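PDB 4Q38: putative uncharacterized protein tcp24 from Actinoplanes teichomyceticus, which acts as an N-acyltransferase that uses acyl-CoA such as decanoyl-CoA, binds a glycopeptide sugar, and serves in making acylated antibiotics of the teicoplanin type. Local coordinates for residues Ala142-Pro147 / Arg237-His242; Asp288-Ile293 / Arg326-Arg331; Thr36-Leu41 / Trp87-Arg92. All coordinates share one frame; numbering follows the deposited sequence.

How the interactions relate
The three contacts lie well apart, their centres 30 to 36 Å from one another, and no structural element is shared between them. Interaction 1 joins the two halves of the chain, the end of helix 125-143 against the end of helix 221-238, while interaction 2 stays within the GNAT-like half and interaction 3 within the helical N-terminal half. All are partly buried. Polar chemistry dominates interaction 1, where an arginine is gripped by a carboxylate and a carbonyl; interaction 2 pairs one short backbone-to-aspartate bond with an aromatic-aliphatic face; interaction 3 is mostly leucine, tryptophan and arginine methylenes, bridged by a water. The Met330 side chain of interaction 2 lies about 7 Å from bound coenzyme A.

Interaction 1 (Ala142-Pro147 / Arg237-His242); sequences AERGIP and RHFPEH. With SO4 (sulfate ion), chain C.
Arg144 reaches across to the end of helix 221-238 and ends on Glu241. From CB the chain sets off with CG anti to its own carbonyl carbon (chi1 -73°), and CG rests 4.0 Å from CE2 of Phe239. CD comes next, 3.3 Å from the backbone O of His238, and NE continues past the Phe239 ring. The guanidinium lies nearly parallel to that ring, the planes 20° apart, with CE2 of Phe239 over one face toward the rim. NH1 does most of the gripping: it donates a straight bond to His238 O at 3.0 Å, in the guanidinium plane and on a carbonyl lone pair, and forms a salt bridge to the syn lone pair of Glu241 OE2 at 2.9 Å. NH2 adds only a weak bond to the same OE2. Two different acceptors thus fix the guanidinium's rotation.

Behind the arginine, Gly145, with positive phi, closes helix 125-143 in a Schellman motif. The imidazole of His238 is sandwiched: CA of Ile146 sits over the centre of one face in a CH-pi contact, CB of Arg237 over the other. His238 ND1 gives Arg144 O a weak bond of 2.9 Å, and a water donates to both Arg144 O and His238 O. CD1 of Ile146 lies against CB of His238, 3.7 Å away, and also meets CE1 of Phe239.

The contact links the N-terminal helical half to the GNAT-like half. Phe239 packs on Phe140 of helix 125-143 and on Leu198 of strand 194-200, while His242 continues onto strand 206-211.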
loop_
_atom_site.group_PDB
_atom_site.type_symbol
_atom_site.label_atom_id
_atom_site.label_comp_id
_atom_site.label_asym_id
_atom_site.label_seq_id
_atom_site.Cartn_x
_atom_site.Cartn_y
_atom_site.Cartn_z
ATOM N N ALA A 142 -15.326 2.710 13.372
ATOM C CA ALA A 142 -16.579 2.806 14.137
ATOM C C ALA A 142 -16.869 4.233 14.615
ATOM O O ALA A 142 -17.998 4.719 14.496
ATOM C CB ALA A 142 -16.559 1.837 15.315
ATOM N N GLU A 143 -15.851 4.899 15.158
ATOM C CA GLU A 143 -15.992 6.278 15.641
ATOM C C GLU A 143 -16.382 7.238 14.512
ATOM O O GLU A 143 -17.133 8.194 14.725
ATOM C CB GLU A 143 -14.699 6.747 16.318
ATOM C CG GLU A 143 -14.404 6.065 17.649
ATOM C CD GLU A 143 -12.954 6.208 18.088
ATOM O OE1 GLU A 143 -12.604 5.669 19.163
ATOM O OE2 GLU A 143 -12.158 6.849 17.363
ATOM N N ARG A 144 -15.879 6.962 13.312
ATOM C CA ARG A 144 -16.180 7.764 12.128
ATOM C C ARG A 144 -17.485 7.346 11.433
ATOM O O ARG A 144 -17.896 7.950 10.447
ATOM C CB ARG A 144 -14.988 7.715 11.149
ATOM C CG ARG A 144 -13.778 8.536 11.617
ATOM C CD ARG A 144 -14.101 10.018 11.465
ATOM N NE ARG A 144 -13.105 10.925 12.021
ATOM C CZ ARG A 144 -12.984 12.203 11.660
ATOM N NH1 ARG A 144 -13.791 12.724 10.731
ATOM N NH2 ARG A 144 -12.047 12.965 12.217
ATOM N N GLY A 145 -18.131 6.300 11.938
ATOM C CA GLY A 145 -19.390 5.838 11.359
ATOM C C GLY A 145 -19.236 5.114 10.034
ATOM O O GLY A 145 -20.211 4.970 9.293
ATOM N N ILE A 146 -18.020 4.657 9.734
ATOM C CA ILE A 146 -17.721 3.932 8.491
ATOM C C ILE A 146 -18.450 2.580 8.518
ATOM O O ILE A 146 -18.313 1.838 9.488
ATOM C CB ILE A 146 -16.204 3.646 8.349
ATOM C CG1 ILE A 146 -15.347 4.895 8.647
ATOM C CG2 ILE A 146 -15.877 3.008 6.999
ATOM C CD1 ILE A 146 -15.403 5.982 7.608
ATOM N N PRO A 147 -19.211 2.244 7.459
ATOM C CA PRO A 147 -19.830 0.909 7.423
ATOM C C PRO A 147 -18.799 -0.215 7.527
ATOM O O PRO A 147 -17.692 -0.113 6.967
ATOM C CB PRO A 147 -20.496 0.866 6.044
ATOM C CG PRO A 147 -20.711 2.292 5.672
ATOM C CD PRO A 147 -19.536 3.031 6.259
ATOM N N ARG A 237 -19.814 12.700 4.369
ATOM C CA ARG A 237 -20.470 12.108 5.539
ATOM C C ARG A 237 -19.550 11.795 6.719
ATOM O O ARG A 237 -19.882 12.122 7.861
ATOM C CB ARG A 237 -21.277 10.843 5.174
ATOM C CG ARG A 237 -22.596 11.147 4.483
ATOM C CD ARG A 237 -23.618 11.786 5.417
ATOM N NE ARG A 237 -24.254 10.796 6.284
ATOM C CZ ARG A 237 -25.384 10.997 6.959
ATOM N NH1 ARG A 237 -26.022 12.160 6.877
ATOM N NH2 ARG A 237 -25.884 10.028 7.717
ATOM N N HIS A 238 -18.419 11.136 6.465
ATOM C CA HIS A 238 -17.597 10.637 7.575
ATOM C C HIS A 238 -16.432 11.516 7.952
ATOM O O HIS A 238 -15.952 11.450 9.082
ATOM C CB HIS A 238 -17.134 9.207 7.302
ATOM C CG HIS A 238 -18.277 8.273 6.969
ATOM N ND1 HIS A 238 -19.264 8.001 7.841
ATOM C CD2 HIS A 238 -18.574 7.571 5.806
ATOM C CE1 HIS A 238 -20.163 7.167 7.259
ATOM N NE2 HIS A 238 -19.737 6.901 6.020
ATOM N N PHE A 239 -15.972 12.328 7.010
ATOM C CA PHE A 239 -14.886 13.294 7.259
ATOM C C PHE A 239 -15.353 14.653 6.739
ATOM O O PHE A 239 -14.744 15.213 5.808
ATOM C CB PHE A 239 -13.593 12.854 6.558
ATOM C CG PHE A 239 -13.122 11.491 6.976
ATOM C CD1 PHE A 239 -13.598 10.349 6.330
ATOM C CD2 PHE A 239 -12.233 11.343 8.034
ATOM C CE1 PHE A 239 -13.179 9.079 6.729
ATOM C CE2 PHE A 239 -11.813 10.080 8.440
ATOM C CZ PHE A 239 -12.279 8.952 7.778
ATOM N N PRO A 240 -16.446 15.185 7.317
ATOM C CA PRO A 240 -17.034 16.408 6.763
ATOM C C PRO A 240 -16.066 17.583 6.838
ATOM O O PRO A 240 -16.184 18.516 6.049
ATOM C CB PRO A 240 -18.253 16.672 7.666
ATOM C CG PRO A 240 -17.965 15.933 8.919
ATOM C CD PRO A 240 -17.158 14.732 8.525
ATOM N N GLU A 241 -15.100 17.512 7.748
ATOM C CA GLU A 241 -14.112 18.598 7.892
ATOM C C GLU A 241 -13.155 18.678 6.702
ATOM O O GLU A 241 -12.479 19.693 6.517
ATOM C CB GLU A 241 -13.321 18.443 9.200
ATOM C CG GLU A 241 -12.360 17.251 9.228
ATOM C CD GLU A 241 -13.047 15.922 9.531
ATOM O OE1 GLU A 241 -14.270 15.897 9.751
ATOM O OE2 GLU A 241 -12.354 14.891 9.548
ATOM N N HIS A 242 -13.077 17.613 5.898
ATOM C CA HIS A 242 -12.090 17.585 4.815
ATOM C C HIS A 242 -12.498 18.445 3.648
ATOM O O HIS A 242 -11.797 19.393 3.309
ATOM C CB HIS A 242 -11.745 16.158 4.383
ATOM C CG HIS A 242 -10.501 16.068 3.537
ATOM N ND1 HIS A 242 -9.283 16.397 4.009
ATOM C CD2 HIS A 242 -10.317 15.675 2.211
ATOM C CE1 HIS A 242 -8.362 16.219 3.043
ATOM N NE2 HIS A 242 -8.992 15.772 1.942
HETATM S S SO4 C . -26.246 6.180 5.717
HETATM O O1 SO4 C . -25.020 6.649 5.015
HETATM O O2 SO4 C . -26.491 6.990 6.934
HETATM O O3 SO4 C . -27.427 6.291 4.814
HETATM O O4 SO4 C . -26.053 4.770 6.132
HETATM O O HOH W 1 -17.750 11.082 11.288
#

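Interaction 2 (Asp288-Ile293 / Arg326-Arg331); sequences DGDSSI and RHWHMR
Asp290 and Trp328 meet through a short, straight bond: the backbone N of Trp328 donates to OD1 of Asp290 at 2.7 Å, with an N-H...O angle of 165°, nearly along the C-O axis of the carboxylate. Its other oxygen, OD2, lies near the plane of the His327 ring at the edge, 2.9 Å from CD2. With CG anti to its own carbonyl carbon (chi1 -71°), the carboxylate carbon of Asp290 is placed close to both CD2 of His327 and N of Trp328.

Next to it the backbones meet directly at Gly289, whose CA is 3.2 Å from Trp328 O and 4.2 Å from CA of His329. Ile293, one turn further along helix 290-298, completes the first shell. Its CG2 lies 3.7 Å from CD1 of Trp328, and CD1 of Ile293 stands over one face of the indole, a CH-pi contact 4.1 Å from the centroid of the five-membered ring.

Here, in the GNAT-like domain, helix 290-298 is fastened to the loop that leads from helix 313-323 into sheet strand 331-336.

Around this shell, the NE1 of Trp328 bonds to Val318 O of helix 313-323, where Ile293 also packs on Val318. His327 turns ND1 to Pro284 O, and His329 N is held by Asp255 OD2. Ile293 sits about 4 Å, side chain to side chain, from the CoA-binding Trp252, and Met330 about 7 Å from bound coenzyme A.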
loop_
_atom_site.group_PDB
_atom_site.type_symbol
_atom_site.label_atom_id
_atom_site.label_comp_id
_atom_site.label_asym_id
_atom_site.label_seq_id
_atom_site.Cartn_x
_atom_site.Cartn_y
_atom_site.Cartn_z
ATOM N N ASP A 288 13.079 7.966 -14.511
ATOM C CA ASP A 288 12.489 7.764 -13.177
ATOM C C ASP A 288 11.218 6.908 -13.156
ATOM O O ASP A 288 10.935 6.256 -12.153
ATOM C CB ASP A 288 12.201 9.107 -12.487
ATOM C CG ASP A 288 13.462 9.909 -12.196
ATOM O OD1 ASP A 288 14.579 9.414 -12.463
ATOM O OD2 ASP A 288 13.330 11.049 -11.697
ATOM N N GLY A 289 10.461 6.914 -14.254
ATOM C CA GLY A 289 9.171 6.220 -14.314
ATOM C C GLY A 289 9.228 4.779 -14.781
ATOM O O GLY A 289 8.231 4.059 -14.710
ATOM N N ASP A 290 10.391 4.353 -15.259
ATOM C CA ASP A 290 10.579 2.991 -15.731
ATOM C C ASP A 290 10.349 1.928 -14.647
ATOM O O ASP A 290 9.687 0.920 -14.890
ATOM C CB ASP A 290 11.977 2.830 -16.337
ATOM C CG ASP A 290 12.133 3.563 -17.670
ATOM O OD1 ASP A 290 11.136 4.081 -18.218
ATOM O OD2 ASP A 290 13.269 3.615 -18.178
ATOM N N SER A 291 10.897 2.155 -13.459
ATOM C CA SER A 291 10.776 1.183 -12.372
ATOM C C SER A 291 9.313 1.015 -11.926
ATOM O O SER A 291 8.877 -0.089 -11.620
ATOM C CB SER A 291 11.675 1.571 -11.194
ATOM O OG SER A 291 11.349 2.865 -10.720
ATOM N N SER A 292 8.557 2.109 -11.934
ATOM C CA SER A 292 7.148 2.071 -11.547
ATOM C C SER A 292 6.322 1.177 -12.475
ATOM O O SER A 292 5.650 0.259 -12.004
ATOM C CB SER A 292 6.560 3.482 -11.503
ATOM O OG SER A 292 5.207 3.449 -11.081
ATOM N N ILE A 293 6.386 1.425 -13.790
ATOM C CA ILE A 293 5.608 0.625 -14.740
ATOM C C ILE A 293 6.065 -0.843 -14.717
ATOM O O ILE A 293 5.260 -1.757 -14.874
ATOM C CB ILE A 293 5.571 1.240 -16.174
ATOM C CG1 ILE A 293 4.404 0.660 -16.987
ATOM C CG2 ILE A 293 6.900 1.055 -16.907
ATOM C CD1 ILE A 293 4.070 1.445 -18.248
ATOM N N ARG A 326 13.604 4.147 -25.213
ATOM C CA ARG A 326 12.673 5.168 -24.739
ATOM C C ARG A 326 12.257 4.920 -23.282
ATOM O O ARG A 326 12.520 3.848 -22.738
ATOM C CB ARG A 326 11.475 5.256 -25.691
ATOM C CG ARG A 326 11.900 5.437 -27.149
ATOM C CD ARG A 326 10.740 5.258 -28.106
ATOM N NE ARG A 326 9.763 6.330 -27.941
ATOM C CZ ARG A 326 8.562 6.333 -28.499
ATOM N NH1 ARG A 326 7.741 7.355 -28.283
ATOM N NH2 ARG A 326 8.180 5.319 -29.269
ATOM N N HIS A 327 11.633 5.920 -22.656
ATOM C CA HIS A 327 11.338 5.881 -21.216
ATOM C C HIS A 327 9.898 6.160 -20.887
ATOM O O HIS A 327 9.227 6.944 -21.573
ATOM C CB HIS A 327 12.242 6.843 -20.443
ATOM C CG HIS A 327 13.717 6.526 -20.566
ATOM N ND1 HIS A 327 14.597 7.376 -21.134
ATOM C CD2 HIS A 327 14.444 5.401 -20.190
ATOM C CE1 HIS A 327 15.827 6.824 -21.118
ATOM N NE2 HIS A 327 15.734 5.615 -20.544
ATOM N N TRP A 328 9.426 5.512 -19.823
ATOM C CA TRP A 328 8.069 5.683 -19.309
ATOM C C TRP A 328 8.072 6.682 -18.188
ATOM O O TRP A 328 9.031 6.750 -17.419
ATOM C CB TRP A 328 7.525 4.350 -18.819
ATOM C CG TRP A 328 7.310 3.317 -19.905
ATOM C CD1 TRP A 328 8.080 2.186 -20.174
ATOM C CD2 TRP A 328 6.228 3.284 -20.898
ATOM N NE1 TRP A 328 7.559 1.475 -21.231
ATOM C CE2 TRP A 328 6.450 2.084 -21.712
ATOM C CE3 TRP A 328 5.132 4.099 -21.181
ATOM C CZ2 TRP A 328 5.600 1.735 -22.758
ATOM C CZ3 TRP A 328 4.291 3.742 -22.241
ATOM C CH2 TRP A 328 4.517 2.587 -23.008
ATOM N N HIS A 329 6.996 7.464 -18.076
ATOM C CA HIS A 329 6.928 8.530 -17.082
ATOM C C HIS A 329 5.668 8.487 -16.278
ATOM O O HIS A 329 4.572 8.317 -16.822
ATOM C CB HIS A 329 7.041 9.902 -17.746
ATOM C CG HIS A 329 8.159 10.000 -18.755
ATOM N ND1 HIS A 329 9.453 9.811 -18.424
ATOM C CD2 HIS A 329 8.136 10.270 -20.126
ATOM C CE1 HIS A 329 10.223 9.946 -19.525
ATOM N NE2 HIS A 329 9.416 10.228 -20.566
ATOM N N MET A 330 5.814 8.658 -14.966
ATOM C CA MET A 330 4.664 8.892 -14.104
ATOM C C MET A 330 4.081 10.249 -14.458
ATOM O O MET A 330 4.817 11.224 -14.588
ATOM C CB MET A 330 5.079 8.898 -12.634
ATOM C CG MET A 330 3.902 8.989 -11.670
ATOM S SD MET A 330 4.402 9.199 -9.945
ATOM C CE MET A 330 4.837 10.940 -9.927
ATOM N N ARG A 331 2.769 10.318 -14.628
ATOM C CA ARG A 331 2.138 11.613 -14.873
ATOM C C ARG A 331 1.103 11.873 -13.792
ATOM O O ARG A 331 0.598 10.937 -13.169
ATOM C CB ARG A 331 1.517 11.686 -16.274
ATOM C CG ARG A 331 2.505 11.497 -17.431
ATOM C CD ARG A 331 3.579 12.582 -17.511
ATOM N NE ARG A 331 3.035 13.936 -17.648
ATOM C CZ ARG A 331 2.691 14.506 -18.803
ATOM N NH1 ARG A 331 2.826 13.853 -19.952
ATOM N NH2 ARG A 331 2.204 15.734 -18.804
#

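Interaction 3 (Thr36-Leu41 / Trp87-Arg92); sequences TELDEL and WWLLER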
loop_
_atom_site.group_PDB
_atom_site.type_symbol
_atom_site.label_atom_id
_atom_site.label_comp_id
_atom_site.label_asym_id
_atom_site.label_seq_id
_atom_site.Cartn_x
_atom_site.Cartn_y
_atom_site.Cartn_z
ATOM N N THR A 36 15.883 4.921 17.667
ATOM C CA THR A 36 15.936 5.880 18.776
ATOM C C THR A 36 14.574 6.539 18.955
ATOM O O THR A 36 14.066 6.648 20.075
ATOM C CB THR A 36 17.022 6.950 18.534
ATOM O OG1 THR A 36 18.292 6.303 18.433
ATOM C CG2 THR A 36 17.072 7.973 19.670
ATOM N N GLU A 37 13.976 6.958 17.844
ATOM C CA GLU A 37 12.650 7.564 17.892
ATOM C C GLU A 37 11.640 6.599 18.511
ATOM O O GLU A 37 10.831 7.000 19.345
ATOM C CB GLU A 37 12.196 8.022 16.502
ATOM C CG GLU A 37 10.915 8.850 16.525
ATOM C CD GLU A 37 10.407 9.221 15.144
ATOM O OE1 GLU A 37 11.144 9.041 14.149
ATOM O OE2 GLU A 37 9.260 9.706 15.058
ATOM N N LEU A 38 11.703 5.326 18.116
ATOM C CA LEU A 38 10.800 4.319 18.677
ATOM C C LEU A 38 11.092 4.057 20.158
ATOM O O LEU A 38 10.180 3.785 20.937
ATOM C CB LEU A 38 10.863 3.010 17.884
ATOM C CG LEU A 38 10.371 3.001 16.426
ATOM C CD1 LEU A 38 10.206 1.574 15.923
ATOM C CD2 LEU A 38 9.061 3.754 16.275
ATOM N N ASP A 39 12.363 4.133 20.542
ATOM C CA ASP A 39 12.719 3.990 21.958
ATOM C C ASP A 39 12.090 5.110 22.788
ATOM O O ASP A 39 11.465 4.850 23.819
ATOM C CB ASP A 39 14.239 3.946 22.143
ATOM C CG ASP A 39 14.648 3.612 23.572
ATOM O OD1 ASP A 39 14.018 2.741 24.203
ATOM O OD2 ASP A 39 15.608 4.230 24.070
ATOM N N GLU A 40 12.221 6.352 22.319
ATOM C CA GLU A 40 11.621 7.495 23.019
ATOM C C GLU A 40 10.092 7.453 23.050
ATOM O O GLU A 40 9.477 7.836 24.047
ATOM C CB GLU A 40 12.130 8.812 22.445
ATOM C CG GLU A 40 13.384 9.300 23.152
ATOM C CD GLU A 40 14.401 9.914 22.211
ATOM O OE1 GLU A 40 13.991 10.550 21.213
ATOM O OE2 GLU A 40 15.615 9.757 22.476
ATOM N N LEU A 41 9.484 6.973 21.966
ATOM C CA LEU A 41 8.033 6.782 21.915
ATOM C C LEU A 41 7.539 5.754 22.937
ATOM O O LEU A 41 6.500 5.953 23.566
ATOM C CB LEU A 41 7.605 6.357 20.507
ATOM C CG LEU A 41 6.112 6.189 20.211
ATOM C CD1 LEU A 41 5.337 7.495 20.363
ATOM C CD2 LEU A 41 5.956 5.625 18.806
ATOM N N TRP A 87 9.911 -8.421 19.250
ATOM C CA TRP A 87 8.743 -7.980 20.008
ATOM C C TRP A 87 8.833 -6.529 20.397
ATOM O O TRP A 87 7.846 -5.794 20.288
ATOM C CB TRP A 87 8.489 -8.853 21.240
ATOM C CG TRP A 87 7.048 -8.766 21.681
ATOM C CD1 TRP A 87 6.501 -7.901 22.623
ATOM C CD2 TRP A 87 5.910 -9.541 21.167
ATOM N NE1 TRP A 87 5.145 -8.094 22.740
ATOM C CE2 TRP A 87 4.724 -9.058 21.891
ATOM C CE3 TRP A 87 5.757 -10.554 20.218
ATOM C CZ2 TRP A 87 3.456 -9.590 21.668
ATOM C CZ3 TRP A 87 4.470 -11.084 20.005
ATOM C CH2 TRP A 87 3.350 -10.610 20.713
ATOM N N TRP A 88 10.016 -6.108 20.847
ATOM C CA TRP A 88 10.287 -4.706 21.180
ATOM C C TRP A 88 9.898 -3.810 20.029
ATOM O O TRP A 88 9.209 -2.798 20.211
ATOM C CB TRP A 88 11.770 -4.537 21.495
ATOM C CG TRP A 88 12.206 -3.152 21.929
ATOM C CD1 TRP A 88 12.339 -2.678 23.235
ATOM C CD2 TRP A 88 12.633 -2.030 21.072
ATOM N NE1 TRP A 88 12.785 -1.384 23.243
ATOM C CE2 TRP A 88 12.982 -0.930 21.984
ATOM C CE3 TRP A 88 12.750 -1.829 19.693
ATOM C CZ2 TRP A 88 13.422 0.305 21.517
ATOM C CZ3 TRP A 88 13.192 -0.578 19.233
ATOM C CH2 TRP A 88 13.524 0.462 20.124
ATOM N N LEU A 89 10.322 -4.203 18.832
ATOM C CA LEU A 89 10.076 -3.439 17.606
ATOM C C LEU A 89 8.612 -3.474 17.158
ATOM O O LEU A 89 8.081 -2.471 16.686
ATOM C CB LEU A 89 10.978 -3.957 16.493
ATOM C CG LEU A 89 11.033 -3.120 15.220
ATOM C CD1 LEU A 89 11.641 -1.756 15.512
ATOM C CD2 LEU A 89 11.826 -3.858 14.162
ATOM N N LEU A 90 7.974 -4.629 17.307
ATOM C CA LEU A 90 6.561 -4.794 16.984
ATOM C C LEU A 90 5.658 -3.871 17.805
ATOM O O LEU A 90 4.743 -3.257 17.262
ATOM C CB LEU A 90 6.141 -6.254 17.180
ATOM C CG LEU A 90 4.653 -6.601 17.112
ATOM C CD1 LEU A 90 4.100 -6.406 15.705
ATOM C CD2 LEU A 90 4.443 -8.034 17.594
ATOM N N GLU A 91 5.917 -3.785 19.107
ATOM C CA GLU A 91 5.152 -2.921 20.006
ATOM C C GLU A 91 5.264 -1.453 19.624
ATOM O O GLU A 91 4.259 -0.748 19.545
ATOM C CB GLU A 91 5.652 -3.067 21.447
ATOM C CG GLU A 91 5.337 -4.394 22.102
ATOM C CD GLU A 91 5.748 -4.409 23.559
ATOM O OE1 GLU A 91 6.941 -4.174 23.855
ATOM O OE2 GLU A 91 4.869 -4.660 24.403
ATOM N N ARG A 92 6.498 -1.004 19.416
ATOM C CA ARG A 92 6.790 0.401 19.133
ATOM C C ARG A 92 6.387 0.827 17.718
ATOM O O ARG A 92 5.960 1.955 17.518
ATOM C CB ARG A 92 8.263 0.715 19.403
ATOM C CG ARG A 92 8.537 0.867 20.891
ATOM C CD ARG A 92 9.899 0.353 21.310
ATOM N NE ARG A 92 9.970 0.254 22.774
ATOM C CZ ARG A 92 9.564 -0.799 23.486
ATOM N NH1 ARG A 92 9.077 -1.876 22.884
ATOM N NH2 ARG A 92 9.655 -0.779 24.816
HETATM O O HOH W 2 11.150 2.048 24.606
#
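CB of Asp39 lies in plane at the edge of the Trp88 indole, while CD of Arg92 sits over the centre of one face of that indole, 3.4 Å above the plane. The Arg92 guanidinium in turn carries NE1 of Trp88 over the centre of one of its faces, 3.2 Å above the plane; Trp88 O and a water sit at its edge. Arginine and tryptophan of one helix thus lie layered on each other, and helix 32-41 comes up against this pair.

This is helix-helix packing in the helical N-terminal half: helices 32-41 and 84-98 cross at 72° between the short segments, with axes 9.9 Å apart. Leu38 sits at the crossing. Its CB rests 3.8 Å from CB of Arg92, and its CD1 meets CD1 of Leu89 at 3.6 Å. CG of Arg92, anti to its own carbonyl carbon (chi1 -78°), lies 3.3 Å from the carbonyl O of Leu38, and the arginine's methylenes run beside this backbone oxygen before the chain turns to its own helix. There NH1 bonds to Trp88 O at 2.8 Å and forms a salt bridge with Glu91 OE1. These two acceptors hold the guanidinium back on helix 84-98, and its polar link to the other helix is by way of a water.

On the flanks, CD2 of Leu41 approaches Arg92 O, and Asp39 meets the indole at its rim, OD1 near CZ2. Beyond the pair, helix 18-25 adds Val21 against Trp88 and Leu25 against Leu89, while Phe125 of helix 125-143 also packs on Leu89. The water that bridges the two helices accepts from NE of Arg92 at 2.8 Å and donates to the backbone O of Asp39.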